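Side-chain contacts in LYND (Lyngbya aestuarii, PDB 4V1T), which is a cyanobactin heterocyclase of the YcaO family, probably using ATP and magnesium to cyclise cysteines of a precursor peptide to thiazolines: residues B[377-382]-B[575-580]; B[407-412]-B[641-646]. One frame throughout, in Å; residues are numbered along the deposited sequence.

The two contacts are neighbours near bound ADP, their centres 10 Å apart; contact 2 and helix 576-587 lie in the YcaO region. Each joins a piece of the three-stranded antiparallel sheet 369-371, 381-385 and 406-410 to a helix: contact 1 uses the loop entering strand 381-385 and the start of helix 576-587, contact 2 strand 406-410 and helix 630-649. Contact 1 is peripheral, with a buried tyrosine but an exposed glutamine, and combines one hydroxyl-to-carbonyl bond with leucine packing. Contact 2 lies nearer the chain centre and beside the nucleotide, and its chemistry is mainly polar, with an amide, a lysine and waters. Tyr577 touches Asn642, so the two helices meet between the contacts.

Contact 1. Residues B[377-382]-B[575-580]; sequences NPLVHT and EPYFVQ
The Tyr577 ring receives the carbonyl oxygen of Leu379 at its edge, near the ring plane, beside the hydroxyl. Another part of that edge meets CD1 of Phe578 in plane, while the Phe578 ring carries CG of Glu575, from the loop just before helix 576-587, over the centre of one face, 4.0 Å above it. The polar link across the contact is a hydrogen bond from Tyr577 OH to Leu379 O, 2.7 Å long. Its C=O...O angle of 170° places the hydroxyl almost straight ahead of the carbonyl. Tyr577 reaches that point because its CG lies anti to the backbone N (chi1 175°), which swings the ring off the first helical turn toward the loop.

Apolar packing accompanies this bond. Leu379 sends its CD2 branch to within 4.4 Å of Tyr577 CD1, and the same methyl lies 3.8 Å from CB of Gln580, one turn further along the helix. The leucine and glutamine side chains cross at about a right angle, CD2 touching both CB and the amide end of Gln580. Phe584, on the next turn, also touches Leu379.

The loop is shaped from within. Asn377 OD1 accepts from Leu379 N at 2.7 Å, with an N-H...O angle of 156°, and more weakly from Val380 N. Leu635 and Asn642 of helix 630-649 pack on Tyr577, whose ring thus sits between two helices and the loop. The arrangement is an Asx turn leading into strand 381-385 of the three-stranded sheet that also holds strand 406-410, tied to helix 576-587 by the hydroxyl of a buried tyrosine.

Contact 2. Residues B[407-412]-B[641-646]; sequences SGKGKT and VNQIGL. With ADP (adenosine-5'-diphosphate), chain L.
Gln643 and Ser407 form the tight part of this contact: Gln643 NE2 donates to Ser407 OG at 2.9 Å, with an N-H...O angle of 154° and the hydroxyl tilted modestly out of the amide plane. Ser407 OG is also bonded to Tyr383 O of the neighbouring strand, which fixes its position. The extended Gln643 chain reaches across from the helix, and its OE1 lies against the Lys409 aliphatic chain, 3.4 Å from Lys409 CD. The axes of strand 407-410 and helix 641-646 approach to 8.2 Å, their N-to-C directions 123° apart.

On the looser side the two segments are linked through waters rather than by direct contact. One water accepts from Gln643 NE2 at 3.1 Å, so both amide hydrogens have partners. It donates to Ser407 O at 2.6 Å and to O2A of ADP at 2.5 Å, linking strand, helix and nucleotide. A second water lies between Gly410 O and Asn642 ND2, a looser link whose bond to ND2 is weak.

Lys409 passes from this packing to the phosphates. With CG between the backbone N and carbonyl carbon (chi1 60°) and the rest extended, its NZ bonds to Glu640 OE2 and Arg636 O, and weakly to ADP O2B at 3.2 Å. Lys409 belongs to the ADP pocket, with Gln643 packed along its chain and reaching O2A through a water, beside bound magnesium in the YcaO cyclodehydratase region.

Contact 1. Residues B[377-382]-B[575-580]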
# COMPACT_ATOMS: atom_id res chain seq x y z
N ASN B 377 -4.38 -11.14 14.02
CA ASN B 377 -4.11 -10.84 15.42
C ASN B 377 -4.19 -9.33 15.66
O ASN B 377 -3.32 -8.58 15.19
CB ASN B 377 -2.71 -11.35 15.81
CG ASN B 377 -2.41 -11.19 17.29
OD1 ASN B 377 -3.01 -10.38 17.99
ND2 ASN B 377 -1.46 -11.98 17.78
N PRO B 378 -5.21 -8.88 16.40
CA PRO B 378 -5.32 -7.44 16.64
C PRO B 378 -4.54 -6.94 17.84
O PRO B 378 -4.64 -5.76 18.16
CB PRO B 378 -6.82 -7.24 16.90
CG PRO B 378 -7.34 -8.61 17.31
CD PRO B 378 -6.25 -9.62 17.13
N LEU B 379 -3.79 -7.83 18.50
CA LEU B 379 -3.11 -7.49 19.74
C LEU B 379 -1.62 -7.25 19.56
O LEU B 379 -0.98 -6.59 20.38
CB LEU B 379 -3.31 -8.60 20.76
CG LEU B 379 -4.78 -8.85 21.12
CD1 LEU B 379 -4.96 -10.24 21.71
CD2 LEU B 379 -5.27 -7.78 22.07
N VAL B 380 -1.07 -7.78 18.48
CA VAL B 380 0.37 -7.76 18.25
C VAL B 380 0.68 -7.18 16.87
O VAL B 380 0.20 -7.71 15.86
CB VAL B 380 0.91 -9.21 18.41
CG1 VAL B 380 2.39 -9.31 18.08
CG2 VAL B 380 0.66 -9.72 19.83
N HIS B 381 1.47 -6.09 16.82
CA HIS B 381 1.81 -5.38 15.57
C HIS B 381 3.32 -5.08 15.53
O HIS B 381 3.81 -4.16 16.22
CB HIS B 381 0.95 -4.10 15.47
CG HIS B 381 -0.50 -4.36 15.72
ND1 HIS B 381 -1.18 -3.95 16.84
CD2 HIS B 381 -1.39 -5.07 14.98
CE1 HIS B 381 -2.44 -4.37 16.77
NE2 HIS B 381 -2.58 -5.06 15.65
N THR B 382 4.04 -5.90 14.75
CA THR B 382 5.49 -5.72 14.52
C THR B 382 5.85 -5.70 13.03
O THR B 382 5.37 -6.53 12.26
CB THR B 382 6.38 -6.83 15.16
OG1 THR B 382 6.48 -7.94 14.26
CG2 THR B 382 5.86 -7.29 16.49
N GLU B 575 -6.89 0.46 31.01
CA GLU B 575 -6.48 0.10 29.66
C GLU B 575 -6.74 -1.39 29.42
O GLU B 575 -6.05 -2.23 29.98
CB GLU B 575 -4.99 0.39 29.45
CG GLU B 575 -4.53 0.26 28.02
CD GLU B 575 -5.23 1.24 27.12
OE1 GLU B 575 -5.22 2.44 27.44
OE2 GLU B 575 -5.81 0.79 26.11
N PRO B 576 -7.72 -1.71 28.56
CA PRO B 576 -8.08 -3.12 28.39
C PRO B 576 -6.98 -3.95 27.70
O PRO B 576 -6.96 -5.17 27.83
CB PRO B 576 -9.34 -3.05 27.53
CG PRO B 576 -9.16 -1.82 26.71
CD PRO B 576 -8.41 -0.85 27.58
N TYR B 577 -6.08 -3.27 26.99
CA TYR B 577 -5.08 -3.93 26.17
C TYR B 577 -4.06 -4.77 26.97
O TYR B 577 -3.65 -5.85 26.54
CB TYR B 577 -4.33 -2.89 25.34
CG TYR B 577 -3.18 -3.47 24.54
CD1 TYR B 577 -3.39 -4.00 23.27
CD2 TYR B 577 -1.89 -3.49 25.05
CE1 TYR B 577 -2.35 -4.53 22.53
CE2 TYR B 577 -0.83 -4.02 24.32
CZ TYR B 577 -1.07 -4.53 23.06
OH TYR B 577 -0.03 -5.05 22.32
N PHE B 578 -3.64 -4.26 28.12
CA PHE B 578 -2.68 -4.98 28.95
C PHE B 578 -3.24 -6.34 29.35
O PHE B 578 -2.55 -7.36 29.27
CB PHE B 578 -2.31 -4.16 30.19
CG PHE B 578 -1.72 -2.81 29.88
CD1 PHE B 578 -0.99 -2.60 28.71
CD2 PHE B 578 -1.89 -1.75 30.75
CE1 PHE B 578 -0.46 -1.36 28.42
CE2 PHE B 578 -1.36 -0.51 30.47
CZ PHE B 578 -0.64 -0.32 29.30
N VAL B 579 -4.50 -6.35 29.77
CA VAL B 579 -5.14 -7.57 30.23
C VAL B 579 -5.33 -8.57 29.09
O VAL B 579 -5.09 -9.76 29.25
CB VAL B 579 -6.51 -7.26 30.85
CG1 VAL B 579 -7.23 -8.55 31.23
CG2 VAL B 579 -6.36 -6.37 32.09
N GLN B 580 -5.75 -8.06 27.94
CA GLN B 580 -5.95 -8.89 26.76
C GLN B 580 -4.66 -9.54 26.30
O GLN B 580 -4.66 -10.69 25.87
CB GLN B 580 -6.52 -8.05 25.62
CG GLN B 580 -7.96 -7.61 25.83
CD GLN B 580 -8.40 -6.62 24.78
OE1 GLN B 580 -8.86 -5.52 25.10
NE2 GLN B 580 -8.28 -7.00 23.51

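Contact 2. Residues B[407-412]-B[641-646]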
# COMPACT_ATOMS: atom_id res chain seq x y z
N SER B 407 13.28 -2.27 13.35
CA SER B 407 12.00 -2.91 13.60
C SER B 407 11.01 -1.92 14.18
O SER B 407 11.40 -0.94 14.82
CB SER B 407 12.20 -4.09 14.57
OG SER B 407 10.98 -4.76 14.79
N GLY B 408 9.73 -2.21 13.97
CA GLY B 408 8.65 -1.39 14.49
C GLY B 408 7.78 -2.18 15.45
O GLY B 408 7.64 -3.40 15.31
N LYS B 409 7.20 -1.48 16.42
CA LYS B 409 6.32 -2.09 17.41
C LYS B 409 5.13 -1.16 17.64
O LYS B 409 5.26 0.06 17.51
CB LYS B 409 7.06 -2.33 18.72
CG LYS B 409 7.61 -1.06 19.35
CD LYS B 409 8.38 -1.35 20.65
CE LYS B 409 8.89 -0.06 21.28
NZ LYS B 409 9.53 -0.29 22.60
N GLY B 410 3.98 -1.72 17.99
CA GLY B 410 2.83 -0.90 18.26
C GLY B 410 1.63 -1.61 18.84
O GLY B 410 1.47 -2.83 18.75
N LYS B 411 0.76 -0.81 19.45
CA LYS B 411 -0.54 -1.25 19.91
C LYS B 411 -1.46 -1.47 18.73
O LYS B 411 -2.43 -2.21 18.81
CB LYS B 411 -1.13 -0.18 20.82
CG LYS B 411 -2.39 -0.58 21.55
CD LYS B 411 -2.79 0.51 22.52
CE LYS B 411 -4.27 0.47 22.83
NZ LYS B 411 -4.51 0.83 24.25
N THR B 412 -1.16 -0.78 17.63
CA THR B 412 -1.92 -0.90 16.39
C THR B 412 -0.97 -1.11 15.23
O THR B 412 0.24 -0.91 15.35
CB THR B 412 -2.77 0.36 16.13
OG1 THR B 412 -1.91 1.48 15.86
CG2 THR B 412 -3.65 0.68 17.34
N VAL B 641 8.37 -6.45 24.08
CA VAL B 641 8.55 -7.88 24.35
C VAL B 641 7.87 -8.64 23.23
O VAL B 641 8.37 -9.67 22.79
CB VAL B 641 8.03 -8.36 25.75
CG1 VAL B 641 8.29 -7.31 26.82
CG2 VAL B 641 6.57 -8.71 25.74
N ASN B 642 6.74 -8.11 22.76
CA ASN B 642 6.07 -8.63 21.57
C ASN B 642 7.03 -8.63 20.40
O ASN B 642 7.23 -9.65 19.73
CB ASN B 642 4.84 -7.79 21.19
CG ASN B 642 3.69 -7.95 22.16
OD1 ASN B 642 3.63 -8.89 22.95
ND2 ASN B 642 2.74 -7.02 22.10
N GLN B 643 7.63 -7.47 20.17
CA GLN B 643 8.55 -7.25 19.07
C GLN B 643 9.73 -8.23 19.07
O GLN B 643 10.07 -8.82 18.05
CB GLN B 643 9.06 -5.80 19.14
CG GLN B 643 10.10 -5.41 18.11
CD GLN B 643 10.55 -3.96 18.29
OE1 GLN B 643 10.75 -3.50 19.41
NE2 GLN B 643 10.70 -3.24 17.19
N ILE B 644 10.35 -8.39 20.23
CA ILE B 644 11.55 -9.23 20.36
C ILE B 644 11.24 -10.73 20.32
O ILE B 644 11.97 -11.50 19.70
CB ILE B 644 12.28 -8.93 21.69
CG1 ILE B 644 12.82 -7.50 21.68
CG2 ILE B 644 13.43 -9.91 21.93
CD1 ILE B 644 12.93 -6.88 23.06
N GLY B 645 10.15 -11.14 20.96
CA GLY B 645 9.98 -12.54 21.30
C GLY B 645 8.98 -13.38 20.55
O GLY B 645 9.30 -14.51 20.18
N LEU B 646 7.78 -12.86 20.33
CA LEU B 646 6.68 -13.68 19.84
C LEU B 646 7.00 -14.39 18.51
O LEU B 646 6.66 -15.56 18.34
CB LEU B 646 5.41 -12.85 19.71
CG LEU B 646 4.79 -12.42 21.05
CD1 LEU B 646 3.59 -11.51 20.81
CD2 LEU B 646 4.39 -13.63 21.89
PB ADP L . 12.49 2.17 20.35
O1B ADP L . 13.54 3.20 20.67
O2B ADP L . 12.10 1.32 21.52
O3B ADP L . 12.79 1.40 19.10
PA ADP L . 10.01 2.83 18.97
O1A ADP L . 8.70 3.27 19.57
O2A ADP L . 10.12 1.44 18.38
O3A ADP L . 11.18 3.09 20.06
O5' ADP L . 10.40 3.89 17.84
C5' ADP L . 11.46 3.64 16.94
C4' ADP L . 11.89 4.97 16.34
O4' ADP L . 10.87 5.48 15.48
C3' ADP L . 12.10 6.02 17.41
O3' ADP L . 13.20 6.84 17.02
C2' ADP L . 10.84 6.86 17.42
O2' ADP L . 11.10 8.23 17.72
C1' ADP L . 10.35 6.70 15.99
N9 ADP L . 8.87 6.72 15.94
C8 ADP L . 8.03 5.80 16.48
N7 ADP L . 6.74 6.13 16.22
C5 ADP L . 6.75 7.26 15.50
C6 ADP L . 5.72 8.15 14.91
N6 ADP L . 4.41 7.83 15.05
N1 ADP L . 6.14 9.24 14.24
C2 ADP L . 7.44 9.54 14.11
N3 ADP L . 8.43 8.78 14.63
C4 ADP L . 8.15 7.65 15.32
O HOH W 1 11.58 -0.22 17.29
O HOH W 2 2.97 -5.43 19.09